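Local coordinates for molinate hydrolase (Gulosibacter molinativorax, PDB 4UB9), which hydrolyses the thiocarbamate herbicide molinate, as a zinc-binding member of the amidohydrolase family, at the interface of chains A and B. Coordinates in Å, arbitrary orientation; residue numbers count along the deposited sequence, not the author numbering. Chains: chain A/B, Molinate hydrolase.

The four contacts sample one two-fold symmetric interface between chains A and B, two copies of a deposited assembly of four. Contact 1 is mostly apolar and lies where helices 111-118 of both chains meet; the C-alpha centres of contacts 2 and 3 lie about 9 and 10 Å from its own, about 19 Å from each other. These two are largely symmetry twins, each joined to contact 1 through one copy of Glu113. The centre of contact 4 lies about 7 Å from that of contact 3, sharing A:Asp380, B:Phe200 and B:Arg203. This is compatible with stable pairing, although the structure alone does not show the state in solution.

Contact 1: the interface of chains A and B. Residues chain A 112-113, 116, 195; chain B 112-113, 116, 195.
A:Ile112 and B:Ile112 meet at the centre of a two-fold symmetric helix-to-helix contact between two copies of the protein, their side chains crossing at about a right angle. The gamma-methyl carbons do the touching, A:Ile112 CG2 lying 3.6 Å from B:Ile112 CG2. In each copy CG2 stands anti to the backbone N while CG1 takes the place beside it (chi1 -64° in chain A), which sends the methyl to its twin and the longer branch toward the valines. The delta-methyls then come together as a second pair, with A:Ile112 CD1 3.9 Å from B:Ile112 CD1. Next to them A:Val195 and B:Val195 reach toward each other tip to tip, CG2 to CG2 at 3.7 Å, and each CG2 also touches the delta-methyl of the opposite isoleucine. On the other flank the methyl of A:Ala116 packs on the backbone of B:Glu113, its CB 3.8 Å from B:Glu113 CA, and the reciprocal pair does the same. Waters bridge polar groups beside the apolar patch. Water 1 takes the amide N-H of B:Glu113, lies 2.7 Å from its carboxylate oxygen OE2 and also reaches the carbonyl oxygen of A:Val195; water 2 plays the matching part for A:Glu113 and B:Val195. Water 3 links B:Ile112 N to the same carbonyl of A:Val195. Ile112, Glu113 and Ala116 belong to helix 111-118, whereas Val195 closes the 3-10 helix 192-195, just ahead of helix 198-209.

Contact 2: the interface of chains A and B. Residues chain A 196-197, 200; chain B 109, 113, 380-381, 384.
A:Ser197 is held by the carboxylate of B:Glu113 through two hydrogen bonds, one from its backbone and one from its side chain, in a polar clamp between subunits. The amide N of A:Ser197 donates to B:Glu113 OE2 at 2.9 Å, and the hydroxyl OG donates to OE1 at 2.8 Å. Both carboxylate oxygens use their syn lone pairs, so the forked acceptor fits the serine's N-H and O-H together. Within chain A the hydroxyl also accepts from the amide N of A:Phe200, capping the start of helix 198-209. With OG between the backbone N and the carbonyl carbon (chi1 63°), the hydroxyl can accept that N-H, which probably helps aim it at the glutamate. With an alanine in place of B:Glu113, the amide and hydroxyl of A:Ser197 would probably lose their acceptors across the interface, and the turn before helix 198-209 would be less firmly held.

Van der Waals contacts complete the patch. The side chains of A:Phe200 and B:Glu113 run antiparallel past one another, A:Phe200 CB 3.4 Å from B:Glu113 OE1, with ring and carboxylate planes 50° apart. The beta-carbon of A:Ser197 rests on B:Ile381, with A:Ser197 CB 3.6 Å from the delta-methyl CD1.

Contact 3: the interface of chains A and B. Residues chain A 113, 380-381, 384; chain B 197, 199-200, 203.
B:Ser197 and A:Asp380, the two most buried residues here, lie side by side across the subunit boundary, with the serine OG 3.5 Å from the aspartate CB. B:Ser197 caps the start of helix 198-209, its hydroxyl accepting from the amide of B:Phe200. Its own amide and hydroxyl donate to the carboxylate of A:Glu113, the two-fold twin of the clamp made in the other half of the interface.

A:Asp380, on helix 379-383, receives the guanidinium of B:Arg203 end-on in a salt bridge. NH1 of B:Arg203 donates to OD1 at 2.9 Å and NH2 to OD2 at the same length. The side chains cross at about a right angle, with the two flat groups 33° apart. The carboxylate lies at the edge of the guanidinium, close to its plane, yet NH1 meets OD1 31° out of the carboxylate plane, so the fork is twisted. A bend at chi3 (74°) turns the arginine end toward the aspartate.

A:Glu113 contributes less surface; its OE1 also lies against the beta-carbon of B:Phe200. A:Asp384 OD1 accepts twice from B:Thr199, at the start of helix 198-209: the amide N approaches on the syn lone pair at 2.8 Å, while hydroxyl OG1 comes in nearly along the C-O bond direction at 2.5 Å.

Contact 4: the interface of chains A and B. Residues chain A 117, 380, 488, 490; chain B 119, 200, 203.
B:Arg203 and A:Arg490 pack across an ionic network between two amidohydrolase-family subunits, their side chains crossing at about a right angle with A:Arg490 CD 3.8 Å from B:Arg203 NH2. B:Arg203 is shared between two acids. Besides its end-on fork to A:Asp380, it holds B:Glu119 side-on from within its own chain, NE donating to OE2 at 2.7 Å and NH2 to OE1 at 2.9 Å. Both bonds lie nearly in the guanidinium plane and use syn lone pairs, which should fix the group's rotation.

A:Arg490, extended from CG to NE, comes to A:Asp380 from above the carboxylate plane, its NH1 donating a salt-bridging hydrogen bond to OD2 of A:Asp380 at 2.8 Å. A:Tyr488 supplies the other second-shell support, its hydroxyl OH donating to A:Asp380 OD1 at 2.6 Å on the anti side. An asparagine in place of A:Asp380 would probably leave the guanidinium groups of B:Arg203 and A:Arg490 without the negative charge they share, weakening the cross-subunit salt bridge.

A:Arg117, the third residue of the group, bends at chi3 (-63°) toward chain B. Its NH1 donates to the anti lone pair of B:Glu119 OE1 at 2.8 Å, so this oxygen accepts from an arginine of each chain. NH2 meanwhile lies over the face of the B:Phe200 ring, 3.9 Å from the centroid, in a cation-pi contact. The guanidinium stands nearly upright on the ring, at 83° between planes.

Contact 1: the interface of chains A and B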
loop_
_atom_site.group_PDB
_atom_site.type_symbol
_atom_site.label_atom_id
_atom_site.label_comp_id
_atom_site.label_asym_id
_atom_site.label_seq_id
_atom_site.Cartn_x
_atom_site.Cartn_y
_atom_site.Cartn_z
ATOM N N ILE A 112 -4.894 1.826 -16.201
ATOM C CA ILE A 112 -4.482 0.552 -16.736
ATOM C C ILE A 112 -5.541 0.046 -17.696
ATOM O O ILE A 112 -5.234 -0.279 -18.843
ATOM C CB ILE A 112 -4.247 -0.491 -15.675
ATOM C CG1 ILE A 112 -3.088 -0.092 -14.760
ATOM C CG2 ILE A 112 -3.882 -1.829 -16.330
ATOM C CD1 ILE A 112 -3.012 -0.922 -13.508
ATOM N N GLU A 113 -6.768 -0.036 -17.199
ATOM C CA GLU A 113 -7.869 -0.639 -17.955
ATOM C C GLU A 113 -8.138 0.128 -19.226
ATOM O O GLU A 113 -8.275 -0.452 -20.304
ATOM C CB GLU A 113 -9.154 -0.788 -17.129
ATOM C CG GLU A 113 -9.734 0.511 -16.583
ATOM C CD GLU A 113 -10.650 0.295 -15.383
ATOM O OE1 GLU A 113 -11.886 0.114 -15.577
ATOM O OE2 GLU A 113 -10.152 0.373 -14.232
ATOM N N ALA A 116 -5.038 -0.296 -21.758
ATOM C CA ALA A 116 -4.944 -1.651 -22.272
ATOM C C ALA A 116 -6.099 -1.914 -23.217
ATOM O O ALA A 116 -5.957 -2.550 -24.267
ATOM C CB ALA A 116 -4.932 -2.657 -21.151
ATOM N N VAL A 195 0.636 -3.569 -9.756
ATOM C CA VAL A 195 -0.282 -4.606 -10.206
ATOM C C VAL A 195 -0.368 -4.778 -11.698
ATOM O O VAL A 195 -1.269 -5.437 -12.194
ATOM C CB VAL A 195 -1.715 -4.369 -9.681
ATOM C CG1 VAL A 195 -1.743 -4.323 -8.171
ATOM C CG2 VAL A 195 -2.288 -3.064 -10.200
ATOM N N ILE B 112 -5.719 -6.832 -14.545
ATOM C CA ILE B 112 -6.503 -5.720 -15.077
ATOM C C ILE B 112 -6.290 -5.595 -16.555
ATOM O O ILE B 112 -7.241 -5.587 -17.323
ATOM C CB ILE B 112 -6.150 -4.388 -14.416
ATOM C CG1 ILE B 112 -6.477 -4.421 -12.920
ATOM C CG2 ILE B 112 -6.920 -3.250 -15.061
ATOM C CD1 ILE B 112 -5.852 -3.276 -12.152
ATOM N N GLU B 113 -5.032 -5.492 -16.944
ATOM C CA GLU B 113 -4.687 -5.256 -18.323
ATOM C C GLU B 113 -5.199 -6.366 -19.228
ATOM O O GLU B 113 -5.730 -6.109 -20.311
ATOM C CB GLU B 113 -3.170 -5.015 -18.530
ATOM C CG GLU B 113 -2.258 -6.147 -18.097
ATOM C CD GLU B 113 -0.807 -5.702 -17.807
ATOM O OE1 GLU B 113 0.035 -5.706 -18.751
ATOM O OE2 GLU B 113 -0.515 -5.406 -16.639
ATOM N N ALA B 116 -9.143 -6.383 -19.368
ATOM C CA ALA B 116 -9.654 -5.222 -20.088
ATOM C C ALA B 116 -9.341 -5.345 -21.581
ATOM O O ALA B 116 -10.146 -5.008 -22.455
ATOM C CB ALA B 116 -9.092 -3.940 -19.521
ATOM N N VAL B 195 -6.746 0.651 -7.880
ATOM C CA VAL B 195 -6.395 1.432 -9.066
ATOM C C VAL B 195 -7.232 1.170 -10.290
ATOM O O VAL B 195 -6.877 1.567 -11.393
ATOM C CB VAL B 195 -4.927 1.203 -9.458
ATOM C CG1 VAL B 195 -4.008 1.568 -8.331
ATOM C CG2 VAL B 195 -4.656 -0.242 -9.838
HETATM O O HOH W 1 -2.625 -5.341 -14.981
HETATM O O HOH W 2 -7.425 0.437 -14.380
HETATM O O HOH W 3 -3.824 -6.285 -12.243
#

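Contact 2: the interface of chains A and B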
loop_
_atom_site.group_PDB
_atom_site.type_symbol
_atom_site.label_atom_id
_atom_site.label_comp_id
_atom_site.label_asym_id
_atom_site.label_seq_id
_atom_site.Cartn_x
_atom_site.Cartn_y
_atom_site.Cartn_z
ATOM N N MET A 196 0.542 -4.162 -12.426
ATOM C CA MET A 196 0.577 -4.284 -13.875
ATOM C C MET A 196 1.987 -4.736 -14.296
ATOM O O MET A 196 2.916 -4.671 -13.501
ATOM C CB MET A 196 0.255 -2.960 -14.542
ATOM C CG MET A 196 1.339 -1.917 -14.358
ATOM S SD MET A 196 0.845 -0.233 -14.784
ATOM C CE MET A 196 0.515 -0.453 -16.525
ATOM N N SER A 197 2.117 -5.218 -15.527
ATOM C CA SER A 197 3.403 -5.627 -16.006
ATOM C C SER A 197 4.307 -4.394 -16.141
ATOM O O SER A 197 3.855 -3.323 -16.559
ATOM C CB SER A 197 3.321 -6.366 -17.352
ATOM O OG SER A 197 2.811 -5.533 -18.372
ATOM N N PHE A 200 4.416 -3.396 -19.949
ATOM C CA PHE A 200 3.298 -2.547 -20.428
ATOM C C PHE A 200 3.418 -1.134 -19.863
ATOM O O PHE A 200 3.275 -0.166 -20.570
ATOM C CB PHE A 200 1.953 -3.147 -20.041
ATOM C CG PHE A 200 0.760 -2.354 -20.529
ATOM C CD1 PHE A 200 0.631 -2.010 -21.861
ATOM C CD2 PHE A 200 -0.210 -1.955 -19.658
ATOM C CE1 PHE A 200 -0.440 -1.261 -22.306
ATOM C CE2 PHE A 200 -1.298 -1.220 -20.088
ATOM C CZ PHE A 200 -1.420 -0.883 -21.414
ATOM N N ARG B 109 0.487 -9.777 -10.871
ATOM C CA ARG B 109 0.299 -8.684 -11.806
ATOM C C ARG B 109 -0.330 -9.131 -13.067
ATOM O O ARG B 109 -0.169 -10.267 -13.475
ATOM C CB ARG B 109 1.624 -8.081 -12.240
ATOM C CG ARG B 109 2.514 -7.714 -11.117
ATOM C CD ARG B 109 3.910 -7.347 -11.561
ATOM N NE ARG B 109 4.474 -6.798 -10.350
ATOM C CZ ARG B 109 5.219 -5.708 -10.256
ATOM N NH1 ARG B 109 5.586 -5.047 -11.346
ATOM N NH2 ARG B 109 5.626 -5.293 -9.067
ATOM N N GLU B 113 -5.032 -5.492 -16.944
ATOM C CA GLU B 113 -4.687 -5.256 -18.323
ATOM C C GLU B 113 -5.199 -6.366 -19.228
ATOM O O GLU B 113 -5.730 -6.109 -20.311
ATOM C CB GLU B 113 -3.170 -5.015 -18.530
ATOM C CG GLU B 113 -2.258 -6.147 -18.097
ATOM C CD GLU B 113 -0.807 -5.702 -17.807
ATOM O OE1 GLU B 113 0.035 -5.706 -18.751
ATOM O OE2 GLU B 113 -0.515 -5.406 -16.639
ATOM N N ASP B 380 3.069 -9.619 -22.362
ATOM C CA ASP B 380 3.637 -8.493 -21.589
ATOM C C ASP B 380 4.122 -8.940 -20.200
ATOM O O ASP B 380 5.137 -8.455 -19.706
ATOM C CB ASP B 380 2.660 -7.347 -21.405
ATOM C CG ASP B 380 2.580 -6.443 -22.607
ATOM O OD1 ASP B 380 3.563 -6.322 -23.391
ATOM O OD2 ASP B 380 1.535 -5.775 -22.733
ATOM N N ILE B 381 3.420 -9.897 -19.614
ATOM C CA ILE B 381 3.810 -10.472 -18.322
ATOM C C ILE B 381 4.974 -11.446 -18.462
ATOM O O ILE B 381 5.874 -11.485 -17.612
ATOM C CB ILE B 381 2.630 -11.191 -17.675
ATOM C CG1 ILE B 381 1.547 -10.182 -17.311
ATOM C CG2 ILE B 381 3.049 -12.008 -16.462
ATOM C CD1 ILE B 381 1.879 -9.419 -16.034
ATOM N N ASP B 384 8.261 -9.586 -18.754
ATOM C CA ASP B 384 8.903 -9.181 -17.491
ATOM C C ASP B 384 9.880 -10.204 -16.867
ATOM O O ASP B 384 10.643 -9.859 -15.990
ATOM C CB ASP B 384 7.847 -8.923 -16.389
ATOM C CG ASP B 384 7.039 -7.634 -16.599
ATOM O OD1 ASP B 384 7.176 -6.957 -17.671
ATOM O OD2 ASP B 384 6.247 -7.333 -15.650
#

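Contact 3: the interface of chains A and B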
loop_
_atom_site.group_PDB
_atom_site.type_symbol
_atom_site.label_atom_id
_atom_site.label_comp_id
_atom_site.label_asym_id
_atom_site.label_seq_id
_atom_site.Cartn_x
_atom_site.Cartn_y
_atom_site.Cartn_z
ATOM N N GLU A 113 -6.768 -0.036 -17.199
ATOM C CA GLU A 113 -7.869 -0.639 -17.955
ATOM C C GLU A 113 -8.138 0.128 -19.226
ATOM O O GLU A 113 -8.275 -0.452 -20.304
ATOM C CB GLU A 113 -9.154 -0.788 -17.129
ATOM C CG GLU A 113 -9.734 0.511 -16.583
ATOM C CD GLU A 113 -10.650 0.295 -15.383
ATOM O OE1 GLU A 113 -11.886 0.114 -15.577
ATOM O OE2 GLU A 113 -10.152 0.373 -14.232
ATOM N N ASP A 380 -16.883 3.100 -17.564
ATOM C CA ASP A 380 -16.757 2.314 -16.315
ATOM C C ASP A 380 -16.378 3.183 -15.128
ATOM O O ASP A 380 -16.804 2.934 -13.992
ATOM C CB ASP A 380 -15.753 1.159 -16.418
ATOM C CG ASP A 380 -16.306 -0.046 -17.102
ATOM O OD1 ASP A 380 -17.534 -0.279 -17.077
ATOM O OD2 ASP A 380 -15.491 -0.806 -17.647
ATOM N N ILE A 381 -15.557 4.190 -15.379
ATOM C CA ILE A 381 -15.132 5.126 -14.310
ATOM C C ILE A 381 -16.232 6.126 -13.967
ATOM O O ILE A 381 -16.445 6.461 -12.806
ATOM C CB ILE A 381 -13.854 5.890 -14.716
ATOM C CG1 ILE A 381 -12.665 4.927 -14.799
ATOM C CG2 ILE A 381 -13.530 7.038 -13.756
ATOM C CD1 ILE A 381 -12.089 4.584 -13.445
ATOM N N ASP A 384 -18.887 4.637 -11.713
ATOM C CA ASP A 384 -18.573 4.583 -10.273
ATOM C C ASP A 384 -19.053 5.795 -9.503
ATOM O O ASP A 384 -19.108 5.756 -8.280
ATOM C CB ASP A 384 -17.049 4.536 -10.011
ATOM C CG ASP A 384 -16.400 3.173 -10.302
ATOM O OD1 ASP A 384 -17.054 2.242 -10.824
ATOM O OD2 ASP A 384 -15.184 3.057 -10.002
ATOM N N SER B 197 -11.547 0.767 -11.810
ATOM C CA SER B 197 -12.917 1.140 -11.512
ATOM C C SER B 197 -13.605 0.037 -10.781
ATOM O O SER B 197 -13.360 -1.151 -11.008
ATOM C CB SER B 197 -13.721 1.450 -12.767
ATOM O OG SER B 197 -13.825 0.330 -13.609
ATOM N N THR B 199 -16.732 -0.489 -10.964
ATOM C CA THR B 199 -17.708 -1.070 -11.904
ATOM C C THR B 199 -17.075 -2.250 -12.668
ATOM O O THR B 199 -17.688 -3.279 -12.844
ATOM C CB THR B 199 -18.171 -0.010 -12.900
ATOM O OG1 THR B 199 -18.771 1.072 -12.177
ATOM C CG2 THR B 199 -19.170 -0.586 -13.886
ATOM N N PHE B 200 -15.850 -2.050 -13.156
ATOM C CA PHE B 200 -15.177 -3.059 -13.971
ATOM C C PHE B 200 -14.806 -4.204 -13.117
ATOM O O PHE B 200 -15.016 -5.349 -13.475
ATOM C CB PHE B 200 -13.924 -2.516 -14.658
ATOM C CG PHE B 200 -13.205 -3.540 -15.523
ATOM C CD1 PHE B 200 -13.873 -4.248 -16.491
ATOM C CD2 PHE B 200 -11.868 -3.764 -15.363
ATOM C CE1 PHE B 200 -13.207 -5.172 -17.280
ATOM C CE2 PHE B 200 -11.194 -4.670 -16.147
ATOM C CZ PHE B 200 -11.856 -5.369 -17.115
ATOM N N ARG B 203 -17.926 -6.230 -12.430
ATOM C CA ARG B 203 -18.395 -6.959 -13.593
ATOM C C ARG B 203 -17.540 -8.239 -13.812
ATOM O O ARG B 203 -18.045 -9.279 -14.179
ATOM C CB ARG B 203 -18.405 -6.055 -14.811
ATOM C CG ARG B 203 -18.885 -6.745 -16.081
ATOM C CD ARG B 203 -19.179 -5.759 -17.182
ATOM N NE ARG B 203 -18.002 -5.157 -17.843
ATOM C CZ ARG B 203 -17.607 -3.886 -17.715
ATOM N NH1 ARG B 203 -18.239 -3.046 -16.894
ATOM N NH2 ARG B 203 -16.563 -3.442 -18.393
#

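Contact 4: the interface of chains A and B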
loop_
_atom_site.group_PDB
_atom_site.type_symbol
_atom_site.label_atom_id
_atom_site.label_comp_id
_atom_site.label_asym_id
_atom_site.label_seq_id
_atom_site.Cartn_x
_atom_site.Cartn_y
_atom_site.Cartn_z
ATOM N N ARG A 117 -7.253 -1.403 -22.851
ATOM C CA ARG A 117 -8.427 -1.692 -23.650
ATOM C C ARG A 117 -8.294 -1.111 -25.029
ATOM O O ARG A 117 -8.767 -1.677 -25.987
ATOM C CB ARG A 117 -9.691 -1.159 -22.966
ATOM C CG ARG A 117 -11.006 -1.662 -23.582
ATOM C CD ARG A 117 -12.210 -0.986 -22.922
ATOM N NE ARG A 117 -12.350 -1.268 -21.508
ATOM C CZ ARG A 117 -12.885 -2.385 -21.018
ATOM N NH1 ARG A 117 -13.329 -3.330 -21.825
ATOM N NH2 ARG A 117 -12.956 -2.569 -19.693
ATOM N N ASP A 380 -16.883 3.100 -17.564
ATOM C CA ASP A 380 -16.757 2.314 -16.315
ATOM C C ASP A 380 -16.378 3.183 -15.128
ATOM O O ASP A 380 -16.804 2.934 -13.992
ATOM C CB ASP A 380 -15.753 1.159 -16.418
ATOM C CG ASP A 380 -16.306 -0.046 -17.102
ATOM O OD1 ASP A 380 -17.534 -0.279 -17.077
ATOM O OD2 ASP A 380 -15.491 -0.806 -17.647
ATOM N N TYR A 488 -21.119 1.503 -24.870
ATOM C CA TYR A 488 -21.587 1.033 -23.584
ATOM C C TYR A 488 -23.023 0.548 -23.682
ATOM O O TYR A 488 -23.828 1.157 -24.354
ATOM C CB TYR A 488 -21.518 2.167 -22.570
ATOM C CG TYR A 488 -21.136 1.752 -21.168
ATOM C CD1 TYR A 488 -19.898 1.134 -20.920
ATOM C CD2 TYR A 488 -21.977 1.988 -20.090
ATOM C CE1 TYR A 488 -19.530 0.750 -19.646
ATOM C CE2 TYR A 488 -21.615 1.606 -18.813
ATOM C CZ TYR A 488 -20.384 0.990 -18.597
ATOM O OH TYR A 488 -19.974 0.639 -17.330
ATOM N N ARG A 490 -20.758 -2.904 -22.072
ATOM C CA ARG A 490 -19.695 -3.706 -22.668
ATOM C C ARG A 490 -20.011 -5.174 -22.558
ATOM O O ARG A 490 -20.069 -5.712 -21.475
ATOM C CB ARG A 490 -18.354 -3.373 -21.990
ATOM C CG ARG A 490 -17.728 -2.084 -22.547
ATOM C CD ARG A 490 -16.686 -1.474 -21.609
ATOM N NE ARG A 490 -16.124 -0.226 -22.145
ATOM C CZ ARG A 490 -15.374 0.627 -21.456
ATOM N NH1 ARG A 490 -15.057 0.399 -20.176
ATOM N NH2 ARG A 490 -14.939 1.729 -22.042
ATOM N N GLU B 119 -11.826 -8.099 -23.184
ATOM C CA GLU B 119 -13.266 -8.047 -22.953
ATOM C C GLU B 119 -13.960 -8.000 -24.313
ATOM O O GLU B 119 -13.599 -7.212 -25.142
ATOM C CB GLU B 119 -13.725 -6.841 -22.108
ATOM C CG GLU B 119 -15.173 -6.993 -21.626
ATOM C CD GLU B 119 -15.576 -6.088 -20.476
ATOM O OE1 GLU B 119 -14.998 -4.986 -20.327
ATOM O OE2 GLU B 119 -16.518 -6.443 -19.720
ATOM N N PHE B 200 -15.850 -2.050 -13.156
ATOM C CA PHE B 200 -15.177 -3.059 -13.971
ATOM C C PHE B 200 -14.806 -4.204 -13.117
ATOM O O PHE B 200 -15.016 -5.349 -13.475
ATOM C CB PHE B 200 -13.924 -2.516 -14.658
ATOM C CG PHE B 200 -13.205 -3.540 -15.523
ATOM C CD1 PHE B 200 -13.873 -4.248 -16.491
ATOM C CD2 PHE B 200 -11.868 -3.764 -15.363
ATOM C CE1 PHE B 200 -13.207 -5.172 -17.280
ATOM C CE2 PHE B 200 -11.194 -4.670 -16.147
ATOM C CZ PHE B 200 -11.856 -5.369 -17.115
ATOM N N ARG B 203 -17.926 -6.230 -12.430
ATOM C CA ARG B 203 -18.395 -6.959 -13.593
ATOM C C ARG B 203 -17.540 -8.239 -13.812
ATOM O O ARG B 203 -18.045 -9.279 -14.179
ATOM C CB ARG B 203 -18.405 -6.055 -14.811
ATOM C CG ARG B 203 -18.885 -6.745 -16.081
ATOM C CD ARG B 203 -19.179 -5.759 -17.182
ATOM N NE ARG B 203 -18.002 -5.157 -17.843
ATOM C CZ ARG B 203 -17.607 -3.886 -17.715
ATOM N NH1 ARG B 203 -18.239 -3.046 -16.894
ATOM N NH2 ARG B 203 -16.563 -3.442 -18.393
#